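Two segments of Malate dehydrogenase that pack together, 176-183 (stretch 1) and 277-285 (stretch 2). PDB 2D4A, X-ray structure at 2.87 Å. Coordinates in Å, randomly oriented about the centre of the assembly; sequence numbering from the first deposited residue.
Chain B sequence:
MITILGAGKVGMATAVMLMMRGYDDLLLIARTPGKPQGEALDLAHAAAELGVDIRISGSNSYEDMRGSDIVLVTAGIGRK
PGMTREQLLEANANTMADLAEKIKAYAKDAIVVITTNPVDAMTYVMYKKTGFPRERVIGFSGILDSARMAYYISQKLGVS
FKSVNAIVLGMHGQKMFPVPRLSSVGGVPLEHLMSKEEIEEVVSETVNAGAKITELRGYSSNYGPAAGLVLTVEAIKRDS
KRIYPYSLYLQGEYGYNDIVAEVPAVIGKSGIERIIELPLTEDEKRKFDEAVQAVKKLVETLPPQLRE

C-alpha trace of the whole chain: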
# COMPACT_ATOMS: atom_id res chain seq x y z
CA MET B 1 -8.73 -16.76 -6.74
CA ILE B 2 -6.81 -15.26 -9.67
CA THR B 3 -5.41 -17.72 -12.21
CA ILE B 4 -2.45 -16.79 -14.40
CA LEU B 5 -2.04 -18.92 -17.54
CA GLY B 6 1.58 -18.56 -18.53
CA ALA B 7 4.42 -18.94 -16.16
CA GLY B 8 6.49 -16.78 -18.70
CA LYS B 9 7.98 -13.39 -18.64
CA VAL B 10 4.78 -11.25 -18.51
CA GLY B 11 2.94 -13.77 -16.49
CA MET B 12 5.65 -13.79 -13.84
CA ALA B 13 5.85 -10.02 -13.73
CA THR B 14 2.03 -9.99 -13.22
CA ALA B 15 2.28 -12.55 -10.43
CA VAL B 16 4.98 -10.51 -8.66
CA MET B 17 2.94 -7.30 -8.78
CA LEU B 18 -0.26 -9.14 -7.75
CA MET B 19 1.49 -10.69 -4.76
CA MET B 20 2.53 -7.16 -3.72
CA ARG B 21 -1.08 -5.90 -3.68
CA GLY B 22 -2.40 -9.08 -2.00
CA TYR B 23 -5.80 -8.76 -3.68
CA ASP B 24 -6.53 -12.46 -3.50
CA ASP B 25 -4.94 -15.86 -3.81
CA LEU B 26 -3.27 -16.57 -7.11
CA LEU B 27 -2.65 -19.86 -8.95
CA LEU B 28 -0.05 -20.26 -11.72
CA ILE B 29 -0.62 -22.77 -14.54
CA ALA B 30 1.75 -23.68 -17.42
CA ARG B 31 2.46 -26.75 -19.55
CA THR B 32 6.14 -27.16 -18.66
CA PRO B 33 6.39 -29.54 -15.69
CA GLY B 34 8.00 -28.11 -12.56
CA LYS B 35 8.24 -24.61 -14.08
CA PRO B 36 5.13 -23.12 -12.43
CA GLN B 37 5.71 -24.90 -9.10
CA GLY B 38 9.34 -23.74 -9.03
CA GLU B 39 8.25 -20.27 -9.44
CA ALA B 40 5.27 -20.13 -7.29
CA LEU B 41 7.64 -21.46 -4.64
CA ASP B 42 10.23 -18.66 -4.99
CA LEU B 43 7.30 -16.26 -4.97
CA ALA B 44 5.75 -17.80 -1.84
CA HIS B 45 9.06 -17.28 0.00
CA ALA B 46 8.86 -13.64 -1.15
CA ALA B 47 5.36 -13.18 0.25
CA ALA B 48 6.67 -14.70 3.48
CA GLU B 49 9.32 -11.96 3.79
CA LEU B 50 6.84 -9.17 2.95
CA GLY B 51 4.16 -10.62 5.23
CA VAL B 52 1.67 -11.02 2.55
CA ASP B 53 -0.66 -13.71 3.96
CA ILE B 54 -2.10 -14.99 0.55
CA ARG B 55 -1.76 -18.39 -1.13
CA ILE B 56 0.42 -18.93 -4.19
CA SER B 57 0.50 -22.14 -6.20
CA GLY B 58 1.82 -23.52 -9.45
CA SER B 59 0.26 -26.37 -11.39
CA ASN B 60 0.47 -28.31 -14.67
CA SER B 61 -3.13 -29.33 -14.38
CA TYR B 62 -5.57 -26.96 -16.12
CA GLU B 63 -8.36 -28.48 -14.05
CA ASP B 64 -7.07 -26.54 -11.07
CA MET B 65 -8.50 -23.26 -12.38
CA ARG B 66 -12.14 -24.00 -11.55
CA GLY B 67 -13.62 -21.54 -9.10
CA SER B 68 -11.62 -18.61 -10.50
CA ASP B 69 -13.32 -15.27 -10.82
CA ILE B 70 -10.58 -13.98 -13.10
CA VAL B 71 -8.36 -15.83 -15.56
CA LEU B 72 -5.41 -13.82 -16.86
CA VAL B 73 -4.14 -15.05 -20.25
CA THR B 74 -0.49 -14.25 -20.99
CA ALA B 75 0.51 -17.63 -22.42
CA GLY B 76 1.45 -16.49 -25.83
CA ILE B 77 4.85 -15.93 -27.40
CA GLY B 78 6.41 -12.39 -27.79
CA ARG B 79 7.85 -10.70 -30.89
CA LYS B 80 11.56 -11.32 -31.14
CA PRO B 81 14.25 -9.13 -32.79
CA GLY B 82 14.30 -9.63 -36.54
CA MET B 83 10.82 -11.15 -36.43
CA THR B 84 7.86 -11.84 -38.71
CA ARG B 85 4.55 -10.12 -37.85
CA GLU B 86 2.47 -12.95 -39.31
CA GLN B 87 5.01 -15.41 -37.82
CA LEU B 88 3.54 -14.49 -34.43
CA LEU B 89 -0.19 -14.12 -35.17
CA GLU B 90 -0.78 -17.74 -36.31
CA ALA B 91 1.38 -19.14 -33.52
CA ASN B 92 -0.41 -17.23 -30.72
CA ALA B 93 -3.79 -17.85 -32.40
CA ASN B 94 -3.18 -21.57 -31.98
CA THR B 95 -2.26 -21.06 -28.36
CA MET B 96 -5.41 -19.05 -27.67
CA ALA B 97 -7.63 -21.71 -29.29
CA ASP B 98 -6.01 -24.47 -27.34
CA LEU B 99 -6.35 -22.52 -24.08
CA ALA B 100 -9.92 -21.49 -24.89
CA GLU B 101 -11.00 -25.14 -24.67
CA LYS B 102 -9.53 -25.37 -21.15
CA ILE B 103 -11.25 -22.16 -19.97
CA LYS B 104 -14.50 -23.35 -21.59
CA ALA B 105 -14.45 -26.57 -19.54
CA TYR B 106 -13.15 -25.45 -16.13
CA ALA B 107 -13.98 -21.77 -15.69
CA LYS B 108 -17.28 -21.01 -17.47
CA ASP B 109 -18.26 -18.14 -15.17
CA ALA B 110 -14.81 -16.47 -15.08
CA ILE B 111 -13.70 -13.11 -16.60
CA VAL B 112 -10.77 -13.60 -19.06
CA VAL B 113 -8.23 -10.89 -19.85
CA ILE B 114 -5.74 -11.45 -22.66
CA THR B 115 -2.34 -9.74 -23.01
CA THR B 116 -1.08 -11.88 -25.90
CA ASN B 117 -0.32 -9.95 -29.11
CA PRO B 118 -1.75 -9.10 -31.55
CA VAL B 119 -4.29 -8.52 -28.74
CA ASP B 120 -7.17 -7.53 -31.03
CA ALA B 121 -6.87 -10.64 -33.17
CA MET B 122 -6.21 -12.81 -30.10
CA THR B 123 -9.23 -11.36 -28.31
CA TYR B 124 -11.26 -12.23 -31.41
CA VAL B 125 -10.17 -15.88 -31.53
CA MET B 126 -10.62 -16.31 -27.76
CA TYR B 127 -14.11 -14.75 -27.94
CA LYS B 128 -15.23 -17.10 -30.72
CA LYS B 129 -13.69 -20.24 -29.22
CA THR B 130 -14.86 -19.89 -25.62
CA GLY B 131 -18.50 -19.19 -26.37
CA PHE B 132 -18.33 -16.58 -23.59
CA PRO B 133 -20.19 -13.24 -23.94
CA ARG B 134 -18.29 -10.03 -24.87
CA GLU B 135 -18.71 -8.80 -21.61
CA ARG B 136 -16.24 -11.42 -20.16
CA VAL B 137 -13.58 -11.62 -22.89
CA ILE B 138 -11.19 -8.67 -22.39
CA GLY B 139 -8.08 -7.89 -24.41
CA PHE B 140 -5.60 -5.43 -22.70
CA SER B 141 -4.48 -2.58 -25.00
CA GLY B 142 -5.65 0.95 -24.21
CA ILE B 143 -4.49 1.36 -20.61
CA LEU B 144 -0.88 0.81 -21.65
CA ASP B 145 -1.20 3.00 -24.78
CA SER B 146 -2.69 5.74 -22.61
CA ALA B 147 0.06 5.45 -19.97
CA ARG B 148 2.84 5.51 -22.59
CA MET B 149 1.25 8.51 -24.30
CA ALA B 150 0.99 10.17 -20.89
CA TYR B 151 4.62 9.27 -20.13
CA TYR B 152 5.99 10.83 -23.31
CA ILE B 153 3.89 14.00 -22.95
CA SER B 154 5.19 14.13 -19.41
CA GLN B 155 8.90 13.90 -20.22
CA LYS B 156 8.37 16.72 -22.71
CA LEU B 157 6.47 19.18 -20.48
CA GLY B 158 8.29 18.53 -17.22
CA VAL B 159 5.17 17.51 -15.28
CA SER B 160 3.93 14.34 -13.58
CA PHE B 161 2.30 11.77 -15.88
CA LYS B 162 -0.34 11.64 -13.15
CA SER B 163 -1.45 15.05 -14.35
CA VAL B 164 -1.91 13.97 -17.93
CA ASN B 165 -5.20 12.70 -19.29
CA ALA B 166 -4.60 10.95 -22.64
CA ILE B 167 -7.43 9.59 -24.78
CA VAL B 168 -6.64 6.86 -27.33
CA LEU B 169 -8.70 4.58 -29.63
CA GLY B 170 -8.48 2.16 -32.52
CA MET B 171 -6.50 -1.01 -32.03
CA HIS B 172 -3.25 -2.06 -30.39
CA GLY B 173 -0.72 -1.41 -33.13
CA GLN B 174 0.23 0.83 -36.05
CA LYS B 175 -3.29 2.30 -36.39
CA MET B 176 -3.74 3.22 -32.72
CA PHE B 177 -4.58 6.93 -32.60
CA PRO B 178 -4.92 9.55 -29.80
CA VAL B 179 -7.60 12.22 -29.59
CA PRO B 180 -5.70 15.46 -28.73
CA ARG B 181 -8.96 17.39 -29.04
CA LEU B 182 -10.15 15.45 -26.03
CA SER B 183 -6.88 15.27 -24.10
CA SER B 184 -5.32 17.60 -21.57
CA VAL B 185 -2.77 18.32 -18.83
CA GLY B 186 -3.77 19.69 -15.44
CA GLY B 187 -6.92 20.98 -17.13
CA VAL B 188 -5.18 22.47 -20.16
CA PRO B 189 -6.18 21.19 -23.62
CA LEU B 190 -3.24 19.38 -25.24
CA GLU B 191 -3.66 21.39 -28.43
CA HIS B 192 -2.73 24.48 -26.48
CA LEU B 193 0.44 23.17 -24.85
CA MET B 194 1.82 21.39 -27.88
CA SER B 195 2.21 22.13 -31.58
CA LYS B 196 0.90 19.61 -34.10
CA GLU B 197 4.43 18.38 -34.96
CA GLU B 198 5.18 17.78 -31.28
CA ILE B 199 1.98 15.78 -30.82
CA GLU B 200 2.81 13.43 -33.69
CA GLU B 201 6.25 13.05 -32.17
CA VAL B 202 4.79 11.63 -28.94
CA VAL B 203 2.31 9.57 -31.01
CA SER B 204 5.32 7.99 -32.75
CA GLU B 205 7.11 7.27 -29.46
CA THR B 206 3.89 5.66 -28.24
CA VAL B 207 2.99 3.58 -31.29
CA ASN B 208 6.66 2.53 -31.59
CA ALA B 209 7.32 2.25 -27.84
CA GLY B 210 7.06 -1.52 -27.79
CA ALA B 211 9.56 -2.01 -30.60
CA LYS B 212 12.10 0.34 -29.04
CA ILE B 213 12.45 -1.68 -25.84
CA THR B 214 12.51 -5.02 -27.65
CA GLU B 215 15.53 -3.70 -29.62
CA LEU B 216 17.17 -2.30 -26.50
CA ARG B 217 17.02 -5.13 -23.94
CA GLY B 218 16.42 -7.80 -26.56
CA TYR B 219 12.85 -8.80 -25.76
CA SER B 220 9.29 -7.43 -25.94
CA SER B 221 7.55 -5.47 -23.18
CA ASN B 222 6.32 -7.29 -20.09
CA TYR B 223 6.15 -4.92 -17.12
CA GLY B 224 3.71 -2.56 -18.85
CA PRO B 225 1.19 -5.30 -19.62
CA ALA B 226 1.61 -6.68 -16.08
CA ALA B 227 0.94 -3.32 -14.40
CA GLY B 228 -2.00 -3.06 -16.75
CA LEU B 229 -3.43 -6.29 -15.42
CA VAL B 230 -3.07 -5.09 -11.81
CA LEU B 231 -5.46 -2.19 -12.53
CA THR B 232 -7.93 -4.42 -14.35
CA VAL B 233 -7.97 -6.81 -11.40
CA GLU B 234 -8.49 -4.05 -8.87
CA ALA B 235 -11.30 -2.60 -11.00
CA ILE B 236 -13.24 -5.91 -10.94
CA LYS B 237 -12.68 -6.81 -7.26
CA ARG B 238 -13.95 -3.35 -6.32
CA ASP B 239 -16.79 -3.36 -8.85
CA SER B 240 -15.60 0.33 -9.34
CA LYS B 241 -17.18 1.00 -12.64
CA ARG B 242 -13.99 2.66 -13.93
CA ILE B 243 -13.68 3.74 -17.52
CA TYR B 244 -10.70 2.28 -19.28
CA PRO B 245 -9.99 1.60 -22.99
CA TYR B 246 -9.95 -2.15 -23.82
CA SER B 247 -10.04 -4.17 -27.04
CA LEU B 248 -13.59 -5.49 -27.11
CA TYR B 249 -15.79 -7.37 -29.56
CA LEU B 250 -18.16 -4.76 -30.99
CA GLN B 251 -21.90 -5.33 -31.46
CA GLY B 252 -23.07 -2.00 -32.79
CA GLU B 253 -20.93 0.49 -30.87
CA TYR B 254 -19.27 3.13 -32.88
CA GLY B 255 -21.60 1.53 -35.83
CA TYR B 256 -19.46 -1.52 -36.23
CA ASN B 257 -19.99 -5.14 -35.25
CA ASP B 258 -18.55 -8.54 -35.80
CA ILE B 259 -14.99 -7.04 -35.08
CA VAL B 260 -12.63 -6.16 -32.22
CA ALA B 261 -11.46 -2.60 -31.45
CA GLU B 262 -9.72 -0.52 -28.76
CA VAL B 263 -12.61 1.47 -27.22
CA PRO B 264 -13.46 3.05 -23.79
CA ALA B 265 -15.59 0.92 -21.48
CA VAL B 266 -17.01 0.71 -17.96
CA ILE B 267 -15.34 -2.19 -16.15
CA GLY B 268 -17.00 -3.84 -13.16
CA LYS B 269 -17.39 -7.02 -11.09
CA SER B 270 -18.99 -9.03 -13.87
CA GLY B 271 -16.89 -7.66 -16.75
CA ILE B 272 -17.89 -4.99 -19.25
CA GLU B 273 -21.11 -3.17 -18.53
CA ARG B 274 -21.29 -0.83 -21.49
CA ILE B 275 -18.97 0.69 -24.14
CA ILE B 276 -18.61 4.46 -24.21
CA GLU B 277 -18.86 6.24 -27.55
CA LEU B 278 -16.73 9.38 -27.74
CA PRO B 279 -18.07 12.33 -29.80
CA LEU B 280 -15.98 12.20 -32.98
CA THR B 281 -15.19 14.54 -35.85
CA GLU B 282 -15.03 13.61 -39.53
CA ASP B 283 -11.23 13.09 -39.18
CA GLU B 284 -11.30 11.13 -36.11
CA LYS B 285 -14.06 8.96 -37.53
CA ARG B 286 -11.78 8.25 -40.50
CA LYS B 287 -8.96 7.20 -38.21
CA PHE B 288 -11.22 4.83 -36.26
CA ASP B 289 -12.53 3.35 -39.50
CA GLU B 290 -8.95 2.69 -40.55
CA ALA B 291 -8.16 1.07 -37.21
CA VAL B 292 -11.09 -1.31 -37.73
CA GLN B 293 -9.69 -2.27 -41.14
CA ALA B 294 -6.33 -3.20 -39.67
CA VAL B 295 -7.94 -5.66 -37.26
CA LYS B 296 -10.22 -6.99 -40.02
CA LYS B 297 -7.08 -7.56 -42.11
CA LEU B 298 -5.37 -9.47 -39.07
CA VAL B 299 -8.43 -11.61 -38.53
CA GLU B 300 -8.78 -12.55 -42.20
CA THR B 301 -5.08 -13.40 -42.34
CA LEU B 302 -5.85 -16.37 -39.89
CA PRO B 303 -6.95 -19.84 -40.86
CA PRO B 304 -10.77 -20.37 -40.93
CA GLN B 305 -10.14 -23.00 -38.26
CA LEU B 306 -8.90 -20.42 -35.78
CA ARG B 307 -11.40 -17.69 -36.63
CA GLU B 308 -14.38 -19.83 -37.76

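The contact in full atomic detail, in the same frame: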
# COMPACT_ATOMS: atom_id res chain seq x y z
N MET B 176 -3.22 2.73 -33.99
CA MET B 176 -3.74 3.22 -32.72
C MET B 176 -3.61 4.74 -32.87
O MET B 176 -2.58 5.23 -33.33
CB MET B 176 -2.86 2.73 -31.56
CG MET B 176 -3.29 3.13 -30.13
SD MET B 176 -2.75 4.78 -29.53
CE MET B 176 -0.95 4.69 -29.68
N PHE B 177 -4.66 5.48 -32.52
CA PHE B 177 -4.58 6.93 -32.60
C PHE B 177 -5.14 7.58 -31.35
O PHE B 177 -6.05 7.05 -30.71
CB PHE B 177 -5.31 7.47 -33.85
CG PHE B 177 -6.81 7.38 -33.76
CD1 PHE B 177 -7.58 8.53 -33.54
CD2 PHE B 177 -7.44 6.16 -33.90
CE1 PHE B 177 -8.96 8.45 -33.48
CE2 PHE B 177 -8.83 6.06 -33.84
CZ PHE B 177 -9.59 7.21 -33.62
N PRO B 178 -4.57 8.73 -30.97
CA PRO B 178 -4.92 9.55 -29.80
C PRO B 178 -5.94 10.58 -30.24
O PRO B 178 -6.10 10.83 -31.43
CB PRO B 178 -3.62 10.21 -29.47
CG PRO B 178 -3.17 10.60 -30.86
CD PRO B 178 -3.36 9.28 -31.60
N VAL B 179 -6.61 11.20 -29.27
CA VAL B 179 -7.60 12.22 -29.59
C VAL B 179 -7.23 13.51 -28.85
O VAL B 179 -7.86 13.87 -27.86
CB VAL B 179 -9.01 11.73 -29.19
CG1 VAL B 179 -10.07 12.70 -29.68
CG2 VAL B 179 -9.25 10.35 -29.76
N PRO B 180 -6.18 14.21 -29.34
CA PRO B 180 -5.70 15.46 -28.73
C PRO B 180 -6.81 16.47 -28.41
O PRO B 180 -6.73 17.21 -27.43
CB PRO B 180 -4.72 15.99 -29.77
CG PRO B 180 -4.18 14.75 -30.38
CD PRO B 180 -5.42 13.91 -30.57
N ARG B 181 -7.84 16.49 -29.24
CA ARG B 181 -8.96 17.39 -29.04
C ARG B 181 -9.61 17.08 -27.70
O ARG B 181 -10.16 17.96 -27.04
CB ARG B 181 -9.98 17.19 -30.16
CG ARG B 181 -11.19 18.12 -30.12
CD ARG B 181 -12.02 17.90 -31.37
NE ARG B 181 -12.74 16.64 -31.31
CZ ARG B 181 -13.89 16.47 -30.67
NH1 ARG B 181 -14.45 17.50 -30.04
NH2 ARG B 181 -14.47 15.28 -30.65
N LEU B 182 -9.53 15.83 -27.28
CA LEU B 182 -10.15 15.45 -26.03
C LEU B 182 -9.16 15.12 -24.92
O LEU B 182 -9.53 14.51 -23.91
CB LEU B 182 -11.07 14.25 -26.26
CG LEU B 182 -12.23 14.41 -27.25
CD1 LEU B 182 -12.88 13.04 -27.43
CD2 LEU B 182 -13.25 15.43 -26.77
N SER B 183 -7.91 15.54 -25.10
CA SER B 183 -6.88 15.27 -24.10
C SER B 183 -6.47 16.54 -23.38
O SER B 183 -6.84 17.63 -23.80
CB SER B 183 -5.65 14.65 -24.77
OG SER B 183 -5.96 13.38 -25.31
N GLU B 277 -19.08 5.73 -26.21
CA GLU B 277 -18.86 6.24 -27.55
C GLU B 277 -18.48 7.71 -27.50
O GLU B 277 -19.31 8.56 -27.21
CB GLU B 277 -20.10 6.07 -28.42
CG GLU B 277 -20.28 4.66 -28.93
CD GLU B 277 -21.45 4.53 -29.88
OE1 GLU B 277 -21.56 5.36 -30.82
OE2 GLU B 277 -22.27 3.60 -29.70
N LEU B 278 -17.21 8.00 -27.77
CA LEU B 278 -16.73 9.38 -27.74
C LEU B 278 -17.24 10.20 -28.93
O LEU B 278 -17.34 9.68 -30.05
CB LEU B 278 -15.20 9.41 -27.73
CG LEU B 278 -14.40 8.58 -26.72
CD1 LEU B 278 -12.92 8.66 -27.10
CD2 LEU B 278 -14.61 9.07 -25.31
N PRO B 279 -17.59 11.48 -28.70
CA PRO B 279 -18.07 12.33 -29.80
C PRO B 279 -16.90 12.59 -30.74
O PRO B 279 -15.90 13.19 -30.35
CB PRO B 279 -18.55 13.59 -29.07
CG PRO B 279 -17.65 13.64 -27.87
CD PRO B 279 -17.60 12.20 -27.42
N LEU B 280 -17.03 12.11 -31.97
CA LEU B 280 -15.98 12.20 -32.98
C LEU B 280 -16.21 13.09 -34.19
O LEU B 280 -17.32 13.22 -34.71
CB LEU B 280 -15.66 10.78 -33.46
CG LEU B 280 -14.58 9.90 -32.82
CD1 LEU B 280 -14.34 10.26 -31.36
CD2 LEU B 280 -15.00 8.45 -32.98
N THR B 281 -15.12 13.68 -34.68
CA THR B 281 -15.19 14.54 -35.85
C THR B 281 -14.99 13.69 -37.10
O THR B 281 -14.67 12.51 -37.01
CB THR B 281 -14.09 15.61 -35.81
OG1 THR B 281 -12.81 14.97 -35.94
CG2 THR B 281 -14.15 16.38 -34.51
N GLU B 282 -15.19 14.30 -38.26
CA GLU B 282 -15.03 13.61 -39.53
C GLU B 282 -13.68 12.91 -39.62
O GLU B 282 -13.61 11.73 -39.95
CB GLU B 282 -15.15 14.59 -40.71
CG GLU B 282 -14.19 15.79 -40.63
CD GLU B 282 -13.33 15.95 -41.88
OE1 GLU B 282 -12.58 15.00 -42.23
OE2 GLU B 282 -13.40 17.03 -42.52
N ASP B 283 -12.61 13.55 -39.10
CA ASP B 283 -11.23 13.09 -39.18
C ASP B 283 -10.97 11.92 -38.28
O ASP B 283 -10.42 10.91 -38.72
CB ASP B 283 -10.28 14.23 -38.81
CG ASP B 283 -10.74 15.55 -39.37
OD1 ASP B 283 -11.51 16.27 -38.67
OD2 ASP B 283 -10.34 15.85 -40.52
N GLU B 284 -11.45 12.14 -37.15
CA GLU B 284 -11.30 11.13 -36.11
C GLU B 284 -12.09 9.88 -36.45
O GLU B 284 -11.69 8.76 -36.11
CB GLU B 284 -11.75 11.72 -34.77
CG GLU B 284 -10.75 12.73 -34.25
CD GLU B 284 -11.32 13.65 -33.20
OE1 GLU B 284 -12.43 13.38 -32.72
OE2 GLU B 284 -10.64 14.64 -32.86
N LYS B 285 -13.22 10.07 -37.12
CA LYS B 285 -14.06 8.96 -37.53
C LYS B 285 -13.33 8.18 -38.62
O LYS B 285 -13.47 6.96 -38.72
CB LYS B 285 -15.39 9.48 -38.08
CG LYS B 285 -16.44 9.77 -37.02
CD LYS B 285 -17.54 10.64 -37.60
CE LYS B 285 -18.81 10.59 -36.77
NZ LYS B 285 -19.54 9.30 -36.94

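What ties the two stretches together? A salt bridge joins Arg181 and Glu284 across the contact: Arg181 NE donates to Glu284 OE2 at 3.3 Å, and Arg181 NH2 makes a weak bond to Glu284 OE1 at 3.5 Å. Of the 375 Å² buried in all, Glu284 has the largest share, 81 Å², its charge paired with Arg181.

How does Arg181 reach so far? Its CB points toward stretch 2, and t rotamers at chi1 and chi2 extend the chain before chi3 (p) and chi4 (82°) turn the guanidinium. One face then lies over Thr281 CG2, 3.5 Å from Arg181 NE, while Arg181 NH2 comes within 2.6 Å of Pro279 O at the group's edge.

Why does Glu284 suit the start of a helix? Its m, t side chain brings OE1 back to Thr281 N, a weak bond of 3.3 Å, while Thr281 OG1, with chi1 in p, caps the helix by weakly accepting from Glu284 N at 3.4 Å. The carboxylate thus serves both its own turn and Arg181.

What packs around the salt bridge? Phe177, with chi1 in p, sends CZ to 3.6 Å from Glu284 O, and Val179 CG1 lies 3.8 Å from Glu284 OE2, carbon surfaces beside oxygens. Farther along, apolar Leu182 CD1 meets Leu278 CB at 4.3 Å; both leucines adopt m, t and point toward the opposing stretch. Phe177, Val179 and Leu278 are buried, and their apolar side chains need no polar partner there.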